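Local coordinates for TLR1789 protein (PDB 2X8X), which probably helps to insert or transport proteins at the cyanobacterial outer membrane as an Omp85-family member, this fragment being its N-terminal run of POTRA domains, at residues Q156-L162 and N225-K231; L19-V23 and T50-A54; L130-V134 and Q148-G152; N96-A100 and G115-I119. All coordinates share one frame; numbering follows the deposited sequence.

Contact 1: residues Q156-L162 and N225-K231; sequences QVTYRFL and NLILNIK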
loop_
_atom_site.group_PDB
_atom_site.type_symbol
_atom_site.label_atom_id
_atom_site.label_comp_id
_atom_site.label_asym_id
_atom_site.label_seq_id
_atom_site.Cartn_x
_atom_site.Cartn_y
_atom_site.Cartn_z
ATOM N N GLN A 156 6.205 5.775 22.623
ATOM C CA GLN A 156 6.500 6.674 23.732
ATOM C C GLN A 156 6.693 8.101 23.316
ATOM O O GLN A 156 6.785 8.441 22.122
ATOM C CB GLN A 156 7.721 6.248 24.590
ATOM C CG GLN A 156 8.828 5.596 23.799
ATOM C CD GLN A 156 9.957 5.048 24.694
ATOM O OE1 GLN A 156 9.904 5.138 25.917
ATOM N NE2 GLN A 156 10.978 4.487 24.068
ATOM N N VAL A 157 6.722 8.950 24.316
ATOM C CA VAL A 157 7.076 10.346 24.063
ATOM C C VAL A 157 8.193 10.676 25.038
ATOM O O VAL A 157 8.019 10.506 26.251
ATOM C CB VAL A 157 5.882 11.323 24.285
ATOM C CG1 VAL A 157 6.296 12.817 24.043
ATOM C CG2 VAL A 157 4.715 10.918 23.414
ATOM N N THR A 158 9.302 11.211 24.482
ATOM C CA THR A 158 10.581 11.396 25.180
ATOM C C THR A 158 10.891 12.875 25.126
ATOM O O THR A 158 10.903 13.440 24.020
ATOM C CB THR A 158 11.758 10.684 24.390
ATOM O OG1 THR A 158 11.384 9.317 24.090
ATOM C CG2 THR A 158 13.173 10.777 25.155
ATOM N N TYR A 159 11.138 13.494 26.287
ATOM C CA TYR A 159 11.637 14.873 26.330
ATOM C C TYR A 159 13.167 14.914 26.383
ATOM O O TYR A 159 13.772 14.240 27.197
ATOM C CB TYR A 159 11.089 15.685 27.536
ATOM C CG TYR A 159 9.612 15.566 27.751
ATOM C CD1 TYR A 159 8.719 15.527 26.665
ATOM C CD2 TYR A 159 9.096 15.462 29.058
ATOM C CE1 TYR A 159 7.352 15.341 26.864
ATOM C CE2 TYR A 159 7.744 15.313 29.275
ATOM C CZ TYR A 159 6.874 15.246 28.181
ATOM O OH TYR A 159 5.532 15.113 28.400
ATOM N N ARG A 160 13.806 15.704 25.521
ATOM C CA ARG A 160 15.248 15.877 25.665
ATOM C C ARG A 160 15.543 17.387 25.851
ATOM O O ARG A 160 15.204 18.222 24.970
ATOM C CB ARG A 160 15.962 15.325 24.423
ATOM C CG ARG A 160 15.738 13.854 24.175
ATOM C CD ARG A 160 16.529 13.414 22.955
ATOM N NE ARG A 160 16.298 11.968 22.849
ATOM C CZ ARG A 160 16.409 11.270 21.736
ATOM N NH1 ARG A 160 16.778 11.854 20.609
ATOM N NH2 ARG A 160 16.134 9.984 21.746
ATOM N N PHE A 161 16.074 17.749 27.004
ATOM C CA PHE A 161 16.399 19.140 27.276
ATOM C C PHE A 161 17.786 19.526 26.781
ATOM O O PHE A 161 18.741 18.788 26.965
ATOM C CB PHE A 161 16.131 19.454 28.752
ATOM C CG PHE A 161 14.652 19.275 29.130
ATOM C CD1 PHE A 161 14.144 18.014 29.424
ATOM C CD2 PHE A 161 13.781 20.371 29.150
ATOM C CE1 PHE A 161 12.763 17.815 29.756
ATOM C CE2 PHE A 161 12.401 20.208 29.495
ATOM C CZ PHE A 161 11.900 18.934 29.776
ATOM N N LEU A 162 17.909 20.688 26.141
ATOM C CA LEU A 162 19.159 21.033 25.462
ATOM C C LEU A 162 19.500 22.454 25.752
ATOM O O LEU A 162 18.576 23.268 25.848
ATOM C CB LEU A 162 19.022 20.882 23.944
ATOM C CG LEU A 162 18.437 19.597 23.350
ATOM C CD1 LEU A 162 18.234 19.782 21.831
ATOM C CD2 LEU A 162 19.244 18.301 23.646
ATOM N N ASN A 225 8.716 6.558 18.381
ATOM C CA ASN A 225 9.127 7.266 19.573
ATOM C C ASN A 225 9.107 8.784 19.226
ATOM O O ASN A 225 9.882 9.270 18.369
ATOM C CB ASN A 225 10.504 6.710 20.068
ATOM C CG ASN A 225 11.056 7.428 21.379
ATOM O OD1 ASN A 225 10.324 8.187 22.070
ATOM N ND2 ASN A 225 12.368 7.184 21.705
ATOM N N LEU A 226 8.170 9.524 19.822
ATOM C CA LEU A 226 8.096 10.971 19.540
ATOM C C LEU A 226 9.090 11.743 20.461
ATOM O O LEU A 226 8.962 11.696 21.717
ATOM C CB LEU A 226 6.682 11.554 19.689
ATOM C CG LEU A 226 6.715 13.071 19.453
ATOM C CD1 LEU A 226 6.439 13.264 18.016
ATOM C CD2 LEU A 226 5.727 13.881 20.242
ATOM N N ILE A 227 10.024 12.468 19.853
ATOM C CA ILE A 227 11.070 13.145 20.647
ATOM C C ILE A 227 10.714 14.610 20.600
ATOM O O ILE A 227 10.464 15.140 19.503
ATOM C CB ILE A 227 12.486 13.031 20.022
ATOM C CG1 ILE A 227 12.859 11.596 19.572
ATOM C CG2 ILE A 227 13.537 13.648 20.934
ATOM C CD1 ILE A 227 12.793 10.557 20.603
ATOM N N LEU A 228 10.661 15.250 21.768
ATOM C CA LEU A 228 10.572 16.713 21.849
ATOM C C LEU A 228 11.948 17.227 22.293
ATOM O O LEU A 228 12.409 16.896 23.377
ATOM C CB LEU A 228 9.511 17.129 22.852
ATOM C CG LEU A 228 8.024 16.836 22.635
ATOM C CD1 LEU A 228 7.201 17.680 23.617
ATOM C CD2 LEU A 228 7.643 17.096 21.155
ATOM N N ASN A 229 12.615 18.037 21.453
ATOM C CA ASN A 229 13.903 18.588 21.756
ATOM C C ASN A 229 13.587 19.995 22.222
ATOM O O ASN A 229 13.079 20.834 21.423
ATOM C CB ASN A 229 14.753 18.629 20.490
ATOM C CG ASN A 229 15.239 17.229 20.074
ATOM O OD1 ASN A 229 15.889 16.589 20.838
ATOM N ND2 ASN A 229 14.826 16.743 18.908
ATOM N N ILE A 230 13.885 20.247 23.493
ATOM C CA ILE A 230 13.366 21.419 24.152
ATOM C C ILE A 230 14.466 22.245 24.697
ATOM O O ILE A 230 15.294 21.706 25.410
ATOM C CB ILE A 230 12.445 21.000 25.349
ATOM C CG1 ILE A 230 11.218 20.211 24.863
ATOM C CG2 ILE A 230 11.970 22.242 26.120
ATOM C CD1 ILE A 230 10.454 19.566 26.071
ATOM N N LYS A 231 14.470 23.550 24.369
ATOM C CA LYS A 231 15.376 24.527 24.965
ATOM C C LYS A 231 14.565 25.474 25.842
ATOM O O LYS A 231 13.765 26.243 25.321
ATOM C CB LYS A 231 16.178 25.280 23.883
ATOM C CG LYS A 231 17.000 24.369 22.924
ATOM C CD LYS A 231 17.862 25.089 21.866
ATOM C CE LYS A 231 18.009 24.116 20.652
ATOM N NZ LYS A 231 19.148 24.326 19.718
#
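The parallel strand pair of a POTRA domain is formed here: 156-162, on the first strand of the last domain in this fragment, runs beside 225-231, on its closing strand. The axes approach to 4.7 Å at 21°. Evidence for the register is a regular ladder in which Thr-158 N and Arg-160 N donate to Leu-226 O and Leu-228 O, while Thr-158 O and Arg-160 O receive Leu-228 N and Ile-230 N. The ladder opens with Leu-226 N to Gln-156 O at 2.9 Å and closes with Leu-162 N to Ile-230 O. At the beginning of the pair a side-chain bond is added: Thr-158 OG1 donates to Asn-225 OD1 over a short 2.5 Å, in the carbonyl plane and on a lone pair. Beyond it the extended chain of Arg-160 (chi2 -178°, chi3 177°) crosses Ile-227 and lays its guanidinium over that residue. Ile-227 CG2 stands 3.4 Å above the guanidinium plane, toward its rim, and Ile-227 CD1 is 3.6 Å from Arg-160 NH2. The reverse face of the pair is lined by aliphatic and aromatic side chains. Val-157 CG1 lies beside Leu-226 CD2 at 4.0 Å, and farther along Tyr-159 pairs with Leu-228 and Phe-161 with Ile-230. Phe-161 CE2 reaches Ile-230 CG2 at 4.0 Å. On this side Tyr-159 and Phe-161 pack on Ile-178 of helix 175-179. Strand 224-232 is central in the sheet, with 208-217 antiparallel on its other edge, and Glu-216 of that strand takes the salt bridge from Arg-160 NH2.

Contact 2: residues L19-V23 and T50-A54; sequences LEQLV and TGFFA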
loop_
_atom_site.group_PDB
_atom_site.type_symbol
_atom_site.label_atom_id
_atom_site.label_comp_id
_atom_site.label_asym_id
_atom_site.label_seq_id
_atom_site.Cartn_x
_atom_site.Cartn_y
_atom_site.Cartn_z
ATOM N N LEU A 19 -13.526 -12.350 -19.309
ATOM C CA LEU A 19 -12.084 -12.119 -19.477
ATOM C C LEU A 19 -11.497 -12.626 -20.771
ATOM O O LEU A 19 -10.431 -12.196 -21.185
ATOM C CB LEU A 19 -11.301 -12.801 -18.370
ATOM C CG LEU A 19 -11.246 -12.137 -17.008
ATOM C CD1 LEU A 19 -10.355 -13.027 -16.080
ATOM C CD2 LEU A 19 -10.846 -10.610 -17.061
ATOM N N GLU A 20 -12.153 -13.599 -21.370
ATOM C CA GLU A 20 -11.581 -14.273 -22.518
ATOM C C GLU A 20 -11.609 -13.373 -23.750
ATOM O O GLU A 20 -10.690 -13.396 -24.563
ATOM C CB GLU A 20 -12.330 -15.597 -22.786
ATOM C CG GLU A 20 -11.680 -16.399 -23.901
ATOM C CD GLU A 20 -12.456 -17.628 -24.260
ATOM O OE1 GLU A 20 -13.277 -18.096 -23.423
ATOM O OE2 GLU A 20 -12.233 -18.127 -25.385
ATOM N N GLN A 21 -12.640 -12.552 -23.881
ATOM C CA GLN A 21 -12.643 -11.537 -24.951
ATOM C C GLN A 21 -11.481 -10.533 -24.737
ATOM O O GLN A 21 -10.781 -10.156 -25.679
ATOM C CB GLN A 21 -13.992 -10.832 -25.040
ATOM C CG GLN A 21 -15.122 -11.692 -25.747
ATOM C CD GLN A 21 -16.178 -12.216 -24.745
ATOM O OE1 GLN A 21 -16.020 -12.060 -23.524
ATOM N NE2 GLN A 21 -17.264 -12.810 -25.258
ATOM N N LEU A 22 -11.238 -10.166 -23.477
ATOM C CA LEU A 22 -10.107 -9.279 -23.141
ATOM C C LEU A 22 -8.744 -9.785 -23.596
ATOM O O LEU A 22 -7.976 -8.993 -24.124
ATOM C CB LEU A 22 -10.076 -8.980 -21.639
ATOM C CG LEU A 22 -8.927 -8.085 -21.188
ATOM C CD1 LEU A 22 -9.181 -6.575 -21.574
ATOM C CD2 LEU A 22 -8.724 -8.311 -19.691
ATOM N N VAL A 23 -8.457 -11.072 -23.353
ATOM C CA VAL A 23 -7.250 -11.734 -23.805
ATOM C C VAL A 23 -7.119 -11.619 -25.325
ATOM O O VAL A 23 -6.048 -11.242 -25.839
ATOM C CB VAL A 23 -7.213 -13.239 -23.362
ATOM C CG1 VAL A 23 -5.962 -13.982 -23.912
ATOM C CG2 VAL A 23 -7.239 -13.344 -21.837
ATOM N N THR A 50 -2.733 -6.608 -17.906
ATOM C CA THR A 50 -4.155 -6.221 -17.700
ATOM C C THR A 50 -4.472 -6.239 -16.189
ATOM O O THR A 50 -5.395 -5.582 -15.763
ATOM C CB THR A 50 -5.129 -7.156 -18.378
ATOM O OG1 THR A 50 -4.948 -8.482 -17.836
ATOM C CG2 THR A 50 -4.997 -7.087 -19.984
ATOM N N GLY A 51 -3.703 -7.027 -15.418
ATOM C CA GLY A 51 -3.868 -7.050 -13.962
ATOM C C GLY A 51 -4.799 -8.126 -13.440
ATOM O O GLY A 51 -4.915 -8.257 -12.228
ATOM N N PHE A 52 -5.415 -8.900 -14.335
ATOM C CA PHE A 52 -6.345 -9.971 -13.908
ATOM C C PHE A 52 -5.723 -11.350 -13.685
ATOM O O PHE A 52 -6.426 -12.289 -13.271
ATOM C CB PHE A 52 -7.476 -10.172 -14.953
ATOM C CG PHE A 52 -8.412 -9.013 -15.100
ATOM C CD1 PHE A 52 -9.411 -8.780 -14.149
ATOM C CD2 PHE A 52 -8.306 -8.152 -16.210
ATOM C CE1 PHE A 52 -10.280 -7.702 -14.269
ATOM C CE2 PHE A 52 -9.181 -7.054 -16.367
ATOM C CZ PHE A 52 -10.189 -6.843 -15.404
ATOM N N PHE A 53 -4.436 -11.532 -13.981
ATOM C CA PHE A 53 -3.910 -12.912 -14.080
ATOM C C PHE A 53 -2.734 -13.165 -13.189
ATOM O O PHE A 53 -1.794 -12.370 -13.170
ATOM C CB PHE A 53 -3.562 -13.261 -15.553
ATOM C CG PHE A 53 -4.718 -13.047 -16.486
ATOM C CD1 PHE A 53 -5.733 -13.992 -16.587
ATOM C CD2 PHE A 53 -4.808 -11.895 -17.243
ATOM C CE1 PHE A 53 -6.835 -13.777 -17.427
ATOM C CE2 PHE A 53 -5.896 -11.685 -18.083
ATOM C CZ PHE A 53 -6.893 -12.614 -18.205
ATOM N N ALA A 54 -2.805 -14.251 -12.422
ATOM C CA ALA A 54 -1.666 -14.650 -11.601
ATOM C C ALA A 54 -0.532 -15.242 -12.435
ATOM O O ALA A 54 0.641 -15.238 -11.999
ATOM C CB ALA A 54 -2.106 -15.686 -10.527
#
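Leu-19, on helix 17-26, divides its two methyls between two rings, CD2 going to Phe-52 and CD1 to Phe-53. Its CB is directed toward 50-54, and CG lies anti to the carbonyl carbon (chi1 -78°), a torsion that carries the fork onto the aromatic pair. From CG, the CD2 branch settles over one face of the Phe-52 ring, 3.6 Å from its centroid and 15° off the normal, which satisfies the geometry of a CH-pi contact. Its closest ring atom is Phe-52 CG at 3.5 Å. The CD1 branch approaches Phe-53 instead, with CE1 at 3.8 Å.

One helical turn on, Leu-22 CD2 meets Phe-52 CD2 at 3.5 Å, the two side chains crossing at about a right angle, and also touches Thr-50 CG2. Val-23 CG2 completes the row against Phe-53 CZ at 3.7 Å. No hydrogen bond joins the segments. Thr-50 OG1 is held by Ile-47 O, at the end of helix 37-48, after which Gly-51 leaves helical angles with a phi of 93°. Phe-52 also touches Thr-106 and Asn-108, farther along the chain. A first helix packed against the turn that leads from the second helix into the second strand fits the beta-alpha-alpha-beta-beta fold of a POTRA domain.

Contact 3: residues L130-V134 and Q148-G152; sequences LGQVV and QVAEG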
loop_
_atom_site.group_PDB
_atom_site.type_symbol
_atom_site.label_atom_id
_atom_site.label_comp_id
_atom_site.label_asym_id
_atom_site.label_seq_id
_atom_site.Cartn_x
_atom_site.Cartn_y
_atom_site.Cartn_z
ATOM N N LEU A 130 1.861 9.612 9.030
ATOM C CA LEU A 130 2.738 8.429 8.849
ATOM C C LEU A 130 1.976 7.214 8.276
ATOM O O LEU A 130 2.587 6.253 7.885
ATOM C CB LEU A 130 3.392 7.999 10.181
ATOM C CG LEU A 130 4.344 8.991 10.875
ATOM C CD1 LEU A 130 4.873 8.339 12.159
ATOM C CD2 LEU A 130 5.555 9.466 9.984
ATOM N N GLY A 131 0.661 7.245 8.308
ATOM C CA GLY A 131 -0.119 6.047 8.082
ATOM C C GLY A 131 -0.066 5.540 6.649
ATOM O O GLY A 131 -0.164 6.349 5.716
ATOM N N GLN A 132 0.029 4.230 6.421
ATOM C CA GLN A 132 0.015 3.785 4.995
ATOM C C GLN A 132 -0.117 2.281 5.053
ATOM O O GLN A 132 0.187 1.688 6.104
ATOM C CB GLN A 132 1.346 4.095 4.291
ATOM C CG GLN A 132 2.500 3.354 5.011
ATOM C CD GLN A 132 3.900 3.601 4.356
ATOM O OE1 GLN A 132 4.000 4.140 3.272
ATOM N NE2 GLN A 132 4.964 3.222 5.050
ATOM N N VAL A 133 -0.492 1.690 3.909
ATOM C CA VAL A 133 -0.494 0.234 3.697
ATOM C C VAL A 133 0.947 -0.168 3.565
ATOM O O VAL A 133 1.730 0.583 2.971
ATOM C CB VAL A 133 -1.293 -0.101 2.417
ATOM C CG1 VAL A 133 -1.203 -1.587 2.019
ATOM C CG2 VAL A 133 -2.745 0.246 2.661
ATOM N N VAL A 134 1.324 -1.309 4.145
ATOM C CA VAL A 134 2.676 -1.824 4.075
ATOM C C VAL A 134 2.663 -3.280 3.613
ATOM O O VAL A 134 1.661 -4.041 3.811
ATOM C CB VAL A 134 3.426 -1.762 5.479
ATOM C CG1 VAL A 134 3.608 -0.336 5.924
ATOM C CG2 VAL A 134 2.643 -2.459 6.543
ATOM N N GLN A 148 -1.927 -5.082 5.327
ATOM C CA GLN A 148 -1.396 -4.573 6.582
ATOM C C GLN A 148 -1.327 -3.104 6.450
ATOM O O GLN A 148 -0.995 -2.614 5.353
ATOM C CB GLN A 148 0.032 -5.069 6.766
ATOM C CG GLN A 148 0.152 -6.584 6.766
ATOM C CD GLN A 148 1.626 -7.035 6.925
ATOM O OE1 GLN A 148 2.129 -7.763 6.086
ATOM N NE2 GLN A 148 2.320 -6.516 7.911
ATOM N N VAL A 149 -1.641 -2.373 7.524
ATOM C CA VAL A 149 -1.291 -0.959 7.629
ATOM C C VAL A 149 -0.367 -0.734 8.849
ATOM O O VAL A 149 -0.370 -1.524 9.810
ATOM C CB VAL A 149 -2.498 -0.097 7.760
ATOM C CG1 VAL A 149 -3.390 -0.205 6.487
ATOM C CG2 VAL A 149 -3.252 -0.561 8.971
ATOM N N ALA A 150 0.440 0.309 8.738
ATOM C CA ALA A 150 1.184 0.885 9.856
ATOM C C ALA A 150 0.699 2.305 9.907
ATOM O O ALA A 150 1.041 3.099 9.040
ATOM C CB ALA A 150 2.631 0.861 9.571
ATOM N N GLU A 151 -0.080 2.612 10.931
ATOM C CA GLU A 151 -0.796 3.858 10.998
ATOM C C GLU A 151 0.059 4.965 11.613
ATOM O O GLU A 151 -0.247 6.125 11.412
ATOM C CB GLU A 151 -2.016 3.653 11.866
ATOM C CG GLU A 151 -2.956 2.603 11.246
ATOM C CD GLU A 151 -4.350 2.738 11.774
ATOM O OE1 GLU A 151 -4.513 3.247 12.903
ATOM O OE2 GLU A 151 -5.276 2.369 11.060
ATOM N N GLY A 152 1.120 4.604 12.337
ATOM C CA GLY A 152 1.981 5.612 13.006
ATOM C C GLY A 152 1.648 5.717 14.498
ATOM O O GLY A 152 1.472 6.800 15.040
HETATM O O HOH W 1 0.240 8.960 11.332
HETATM O O HOH W 2 3.600 4.145 8.885
HETATM O O HOH W 3 -0.510 -5.292 2.730
#
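Val-134 sets its two methyls against the facing strand through a chi1 of -64°: CG1, anti to the carbonyl carbon, meets Ala-150 CB at 4.0 Å, and CG2, between the backbone N and the carbonyl carbon, meets Gln-148 CB at 3.7 Å. Val-133 has its CG1 anti to the backbone N, near Gln-148 O, while its CG2 touches Val-149 CG1 at 3.9 Å. Gln-132 and Ala-150 form an antiparallel hydrogen-bonded pair. Ala-150 N reaches Gln-132 O at 3.0 Å, but the return bond from Gln-132 N to Ala-150 O comes from 40° above the carbonyl plane. Val-134 N to Gln-148 O, 2.9 Å long, is equally tilted.

These residues belong to the beta hairpin 132-139/144-150 of the middle POTRA domain, where the strands are strongly twisted against each other, the short axes making 128°. Water bridges both ends of the pair. At Leu-130, one molecule links Leu-130 O to Ala-150 O, and a second links Leu-130 N to Glu-151 O, 2.9 Å from each. At the other end a third joins Val-134 O to Gln-148 N. On the opposite side from Leu-130, the Glu-151 carboxylate is bound by the backbone N atoms of Gln-88, Val-89 and Leu-90 and by Tyr-123 OH.

Contact 4: residues N96-A100 and G115-I119; sequences NEIFA and GIEKI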
loop_
_atom_site.group_PDB
_atom_site.type_symbol
_atom_site.label_atom_id
_atom_site.label_comp_id
_atom_site.label_asym_id
_atom_site.label_seq_id
_atom_site.Cartn_x
_atom_site.Cartn_y
_atom_site.Cartn_z
ATOM N N ASN A 96 -14.162 -1.991 3.975
ATOM C CA ASN A 96 -15.255 -2.683 3.238
ATOM C C ASN A 96 -15.903 -1.733 2.256
ATOM O O ASN A 96 -16.182 -2.081 1.092
ATOM C CB ASN A 96 -16.366 -3.247 4.159
ATOM C CG ASN A 96 -15.895 -4.385 5.074
ATOM O OD1 ASN A 96 -16.511 -4.654 6.135
ATOM N ND2 ASN A 96 -14.827 -5.064 4.696
ATOM N N GLU A 97 -16.136 -0.508 2.707
ATOM C CA GLU A 97 -16.673 0.522 1.807
ATOM C C GLU A 97 -15.722 0.882 0.625
ATOM O O GLU A 97 -16.146 0.971 -0.531
ATOM C CB GLU A 97 -17.044 1.712 2.675
ATOM C CG GLU A 97 -17.229 3.047 2.005
ATOM C CD GLU A 97 -17.344 4.173 3.063
ATOM O OE1 GLU A 97 -17.465 3.850 4.297
ATOM O OE2 GLU A 97 -17.319 5.366 2.659
ATOM N N ILE A 98 -14.438 1.112 0.884
ATOM C CA ILE A 98 -13.467 1.348 -0.228
ATOM C C ILE A 98 -13.471 0.260 -1.317
ATOM O O ILE A 98 -13.528 0.554 -2.521
ATOM C CB ILE A 98 -12.004 1.581 0.343
ATOM C CG1 ILE A 98 -11.969 2.905 1.078
ATOM C CG2 ILE A 98 -10.883 1.461 -0.768
ATOM C CD1 ILE A 98 -10.761 2.981 2.049
ATOM N N PHE A 99 -13.535 -0.990 -0.892
ATOM C CA PHE A 99 -13.396 -2.091 -1.785
ATOM C C PHE A 99 -14.741 -2.676 -2.262
ATOM O O PHE A 99 -14.707 -3.443 -3.207
ATOM C CB PHE A 99 -12.426 -3.195 -1.229
ATOM C CG PHE A 99 -10.988 -2.748 -1.125
ATOM C CD1 PHE A 99 -10.500 -2.234 0.075
ATOM C CD2 PHE A 99 -10.110 -2.812 -2.206
ATOM C CE1 PHE A 99 -9.171 -1.794 0.189
ATOM C CE2 PHE A 99 -8.804 -2.405 -2.069
ATOM C CZ PHE A 99 -8.322 -1.888 -0.866
ATOM N N ALA A 100 -15.892 -2.291 -1.677
ATOM C CA ALA A 100 -17.242 -2.771 -2.159
ATOM C C ALA A 100 -17.418 -2.861 -3.687
ATOM O O ALA A 100 -17.985 -3.874 -4.156
ATOM C CB ALA A 100 -18.452 -1.962 -1.497
ATOM N N GLY A 115 -7.489 0.962 -4.712
ATOM C CA GLY A 115 -8.011 0.970 -3.347
ATOM C C GLY A 115 -6.983 1.192 -2.253
ATOM O O GLY A 115 -7.267 1.809 -1.239
ATOM N N ILE A 116 -5.799 0.625 -2.411
ATOM C CA ILE A 116 -4.706 0.832 -1.469
ATOM C C ILE A 116 -4.397 2.313 -1.460
ATOM O O ILE A 116 -4.256 2.930 -0.376
ATOM C CB ILE A 116 -3.454 -0.010 -1.855
ATOM C CG1 ILE A 116 -3.736 -1.484 -1.577
ATOM C CG2 ILE A 116 -2.237 0.484 -1.093
ATOM C CD1 ILE A 116 -2.605 -2.375 -2.034
ATOM N N GLU A 117 -4.433 2.946 -2.644
ATOM C CA GLU A 117 -4.224 4.407 -2.689
ATOM C C GLU A 117 -5.335 5.203 -1.979
ATOM O O GLU A 117 -5.061 6.241 -1.382
ATOM C CB GLU A 117 -4.038 4.966 -4.099
ATOM C CG GLU A 117 -2.729 4.542 -4.767
ATOM C CD GLU A 117 -1.493 4.451 -3.763
ATOM O OE1 GLU A 117 -1.189 5.425 -2.989
ATOM O OE2 GLU A 117 -0.792 3.387 -3.769
ATOM N N LYS A 118 -6.569 4.716 -2.031
ATOM C CA LYS A 118 -7.651 5.330 -1.241
ATOM C C LYS A 118 -7.398 5.223 0.243
ATOM O O LYS A 118 -7.750 6.122 1.034
ATOM C CB LYS A 118 -8.983 4.653 -1.592
ATOM C CG LYS A 118 -9.570 5.332 -2.890
ATOM C CD LYS A 118 -10.916 4.677 -3.237
ATOM C CE LYS A 118 -10.631 3.251 -3.855
ATOM N NZ LYS A 118 -10.681 2.957 -5.359
ATOM N N ILE A 119 -6.832 4.106 0.669
ATOM C CA ILE A 119 -6.538 3.993 2.128
ATOM C C ILE A 119 -5.446 5.035 2.534
ATOM O O ILE A 119 -5.559 5.723 3.558
ATOM C CB ILE A 119 -6.106 2.562 2.468
ATOM C CG1 ILE A 119 -7.284 1.599 2.439
ATOM C CG2 ILE A 119 -5.381 2.545 3.831
ATOM C CD1 ILE A 119 -6.745 0.083 2.475
#
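The Phe-99 ring has the CG2 methyl of its own neighbour Ile-98 on one face, 3.7 Å above the plane and displaced toward the rim. At its edge, in plane, stands Ile-119 CD1 from the facing helix, 3.8 Å from Phe-99 CE1. The far end of the ring is driven against the backbone of Gly-115: Phe-99 CZ lies 3.6 Å from Gly-115 C, and Phe-99 CE2 lies 3.7 Å from Gly-115 CA. Glycine offers no side chain at this point, and the CZ end of the ring touches the helix backbone itself.

Ile-98 makes the second half of the contact, and its branches divide the work. CG2, besides covering Phe-99, rests 3.6 Å from Lys-118 CE. The lysine chain bends at chi3 (-75°) and again at chi4, folding its methylenes back alongside the isoleucine so that the two side chains pass in opposite directions. The other branch of Ile-98 ends in CD1, which meets Ile-119 CG1 at 3.8 Å with the side chains at about a right angle. The nearest CA atoms across the contact are those of Ile-98 and Gly-115, 6.3 Å apart, so the helices are tight at the glycine. No hydrogen bond crosses between the segments; Gly-115 O is used within its own helix by Ile-119 N.

Phe-99 and Ile-119 both continue onto Leu-147 of strand 144-150, and Ile-116 and Ile-119 onto Val-133. Helices 92-99 and 109-125 thus pack on each other and on one sheet, the two helices over a three-stranded mixed sheet that are characteristic of a POTRA domain.

In the fold
The four contacts follow one another along an elongated chain of three POTRA domains, one at each end and two in the middle domain. Contacts 1 and 2 have centres 53 Å apart, on opposite sides of the chain's centre. Contacts 3 and 4 lie 14 Å apart between centres and share a core: Val-133 CB meets Ile-116 CG2 at 3.7 Å, joining the hairpin of contact 3 to the helix pair of contact 4. Contact 2 is about 12 Å from contact 4 between nearest atoms. Contact 3 leads into contact 1 through the chain, since strand 154-161 follows strand 144-150 closely, yet their centres are 24 Å apart.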